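Local coordinates for MutT/nudix family protein (Streptococcus pneumoniae, PDB 4HFQ) that hydrolyses UDP-linked precursors of peptidoglycan biosynthesis as a Nudix-family UDP-X diphosphatase, at residues W75-E80 with L190-Q195. Residues are numbered along the deposited sequence.
Sequences WIVEDE and LWQVYQ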
loop_
_atom_site.group_PDB
_atom_site.type_symbol
_atom_site.label_atom_id
_atom_site.label_comp_id
_atom_site.label_asym_id
_atom_site.label_seq_id
_atom_site.Cartn_x
_atom_site.Cartn_y
_atom_site.Cartn_z
ATOM N N TRP A 75 5.815 15.674 -9.566
ATOM C CA TRP A 75 5.946 15.838 -11.009
ATOM C C TRP A 75 5.850 17.313 -11.321
ATOM O O TRP A 75 4.787 17.909 -11.227
ATOM C CB TRP A 75 4.843 15.055 -11.684
ATOM C CG TRP A 75 4.809 15.168 -13.176
ATOM C CD1 TRP A 75 4.085 16.065 -13.957
ATOM C CD2 TRP A 75 5.528 14.308 -14.116
ATOM N NE1 TRP A 75 4.291 15.798 -15.292
ATOM C CE2 TRP A 75 5.155 14.763 -15.454
ATOM C CE3 TRP A 75 6.413 13.234 -13.982
ATOM C CZ2 TRP A 75 5.666 14.167 -16.596
ATOM C CZ3 TRP A 75 6.912 12.644 -15.144
ATOM C CH2 TRP A 75 6.528 13.095 -16.420
ATOM N N ILE A 76 7.013 17.897 -11.623
ATOM C CA ILE A 76 7.160 19.344 -11.848
ATOM C C ILE A 76 7.667 19.534 -13.271
ATOM O O ILE A 76 8.752 19.085 -13.606
ATOM C CB ILE A 76 8.186 19.907 -10.842
ATOM C CG1 ILE A 76 7.717 19.655 -9.391
ATOM C CG2 ILE A 76 8.443 21.392 -11.102
ATOM C CD1 ILE A 76 8.837 19.568 -8.382
ATOM N N VAL A 77 6.848 20.174 -14.099
ATOM C CA VAL A 77 7.224 20.408 -15.508
ATOM C C VAL A 77 7.421 21.889 -15.772
ATOM O O VAL A 77 6.552 22.691 -15.440
ATOM C CB VAL A 77 6.172 19.847 -16.488
ATOM C CG1 VAL A 77 6.488 20.223 -17.942
ATOM C CG2 VAL A 77 6.053 18.331 -16.348
ATOM N N GLU A 78 8.578 22.231 -16.344
ATOM C CA GLU A 78 8.872 23.609 -16.749
ATOM C C GLU A 78 9.487 23.543 -18.132
ATOM O O GLU A 78 10.400 22.758 -18.372
ATOM C CB GLU A 78 9.843 24.258 -15.769
ATOM C CG GLU A 78 9.243 24.471 -14.397
ATOM C CD GLU A 78 10.163 25.177 -13.436
ATOM O OE1 GLU A 78 11.221 25.696 -13.862
ATOM O OE2 GLU A 78 9.812 25.226 -12.242
ATOM N N ASP A 79 8.954 24.355 -19.048
ATOM C CA ASP A 79 9.449 24.397 -20.429
ATOM C C ASP A 79 9.455 22.975 -21.008
ATOM O O ASP A 79 10.393 22.559 -21.686
ATOM C CB ASP A 79 10.840 25.069 -20.479
ATOM C CG ASP A 79 11.307 25.367 -21.899
ATOM O OD1 ASP A 79 10.458 25.641 -22.773
ATOM O OD2 ASP A 79 12.533 25.319 -22.131
ATOM N N GLU A 80 8.395 22.224 -20.685
ATOM C CA GLU A 80 8.164 20.859 -21.192
ATOM C C GLU A 80 9.219 19.834 -20.748
ATOM O O GLU A 80 9.380 18.778 -21.363
ATOM C CB GLU A 80 7.991 20.852 -22.726
ATOM C CG GLU A 80 6.905 21.797 -23.231
ATOM C CD GLU A 80 5.486 21.295 -23.018
ATOM O OE1 GLU A 80 5.231 20.497 -22.084
ATOM O OE2 GLU A 80 4.602 21.721 -23.793
ATOM N N LEU A 190 3.232 9.031 -16.765
ATOM C CA LEU A 190 2.955 10.311 -16.118
ATOM C C LEU A 190 2.850 11.463 -17.104
ATOM O O LEU A 190 1.987 12.308 -16.962
ATOM C CB LEU A 190 4.012 10.617 -15.061
ATOM C CG LEU A 190 3.916 9.721 -13.825
ATOM C CD1 LEU A 190 5.225 9.825 -13.073
ATOM C CD2 LEU A 190 2.728 10.164 -12.977
ATOM N N TRP A 191 3.716 11.455 -18.121
ATOM C CA TRP A 191 3.655 12.474 -19.149
ATOM C C TRP A 191 2.341 12.443 -19.891
ATOM O O TRP A 191 1.735 13.491 -20.141
ATOM C CB TRP A 191 4.839 12.289 -20.091
ATOM C CG TRP A 191 4.906 13.270 -21.229
ATOM C CD1 TRP A 191 4.474 13.073 -22.531
ATOM C CD2 TRP A 191 5.472 14.609 -21.201
ATOM N NE1 TRP A 191 4.707 14.194 -23.292
ATOM C CE2 TRP A 191 5.318 15.148 -22.554
ATOM C CE3 TRP A 191 6.078 15.393 -20.226
ATOM C CZ2 TRP A 191 5.754 16.419 -22.890
ATOM C CZ3 TRP A 191 6.514 16.672 -20.576
ATOM C CH2 TRP A 191 6.352 17.174 -21.880
ATOM N N GLN A 192 1.861 11.239 -20.208
ATOM C CA GLN A 192 0.576 11.100 -20.877
ATOM C C GLN A 192 -0.592 11.583 -20.007
ATOM O O GLN A 192 -1.513 12.240 -20.500
ATOM C CB GLN A 192 0.363 9.655 -21.351
ATOM C CG GLN A 192 1.372 9.193 -22.409
ATOM C CD GLN A 192 1.393 10.078 -23.646
ATOM O OE1 GLN A 192 2.473 10.437 -24.155
ATOM N NE2 GLN A 192 0.225 10.461 -24.110
ATOM N N VAL A 193 -0.565 11.271 -18.705
ATOM C CA VAL A 193 -1.609 11.774 -17.793
ATOM C C VAL A 193 -1.531 13.307 -17.680
ATOM O O VAL A 193 -2.533 14.013 -17.786
ATOM C CB VAL A 193 -1.483 11.162 -16.376
ATOM C CG1 VAL A 193 -2.576 11.711 -15.464
ATOM C CG2 VAL A 193 -1.568 9.646 -16.411
ATOM N N TYR A 194 -0.310 13.798 -17.497
ATOM C CA TYR A 194 -0.067 15.232 -17.339
ATOM C C TYR A 194 -0.598 16.035 -18.537
ATOM O O TYR A 194 -1.179 17.103 -18.358
ATOM C CB TYR A 194 1.430 15.481 -17.133
ATOM C CG TYR A 194 1.816 16.937 -17.229
ATOM C CD1 TYR A 194 1.530 17.813 -16.189
ATOM C CD2 TYR A 194 2.443 17.440 -18.367
ATOM C CE1 TYR A 194 1.855 19.160 -16.279
ATOM C CE2 TYR A 194 2.793 18.782 -18.455
ATOM C CZ TYR A 194 2.485 19.625 -17.413
ATOM O OH TYR A 194 2.815 20.971 -17.483
ATOM N N GLN A 195 -0.379 15.501 -19.743
ATOM C CA GLN A 195 -0.804 16.158 -20.981
ATOM C C GLN A 195 -2.285 15.912 -21.302
ATOM O O GLN A 195 -2.761 16.341 -22.358
ATOM C CB GLN A 195 0.061 15.694 -22.162
ATOM C CG GLN A 195 1.562 15.940 -22.020
ATOM C CD GLN A 195 1.928 17.411 -22.068
ATOM O OE1 GLN A 195 1.085 18.255 -22.325
ATOM N NE2 GLN A 195 3.193 17.720 -21.812
HETATM O O HOH W 1 3.461 21.803 -20.004
HETATM O O HOH W 2 2.472 20.605 -22.418
#
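W75 lays one face of its indole over L190: L190 CB sits 3.7 Å from the centroid of the W75 six-membered ring, a CH-pi contact. W75 CZ2 reaches the helix backbone, 3.7 Å from W191 CA, while W75 NE1 comes to 3.3 Å from Y194 CG, the five-membered ring of W75 and the Y194 ring meeting obliquely, planes at 56°. Two residues on, V77 also points toward the helix and sets CG2 over the Y194 ring, 4.0 Å from its centroid, a second CH-pi contact. E80, in the type I' turn of the hairpin between strands 69-78 and 81-87, curls its side chain back: OE1 lies 3.5 Å from W191 CH2 and takes a weak hydrogen bond from Q195 NE2, also 3.5 Å. One water links E80 OE1 to Y194 OH; another bridges E80 OE2 and Q195 OE1. This seats helix 184-194, the C-terminal helix of the Nudix fold, against strand 69-78, with L95, L128 and V147 closing round W75 and L190. The chemistry grades from an apolar, aromatic interior to a hydrated polar margin, so the contact probably rests mainly on packing of rings and aliphatic groups, the carboxylate adding little direct bonding.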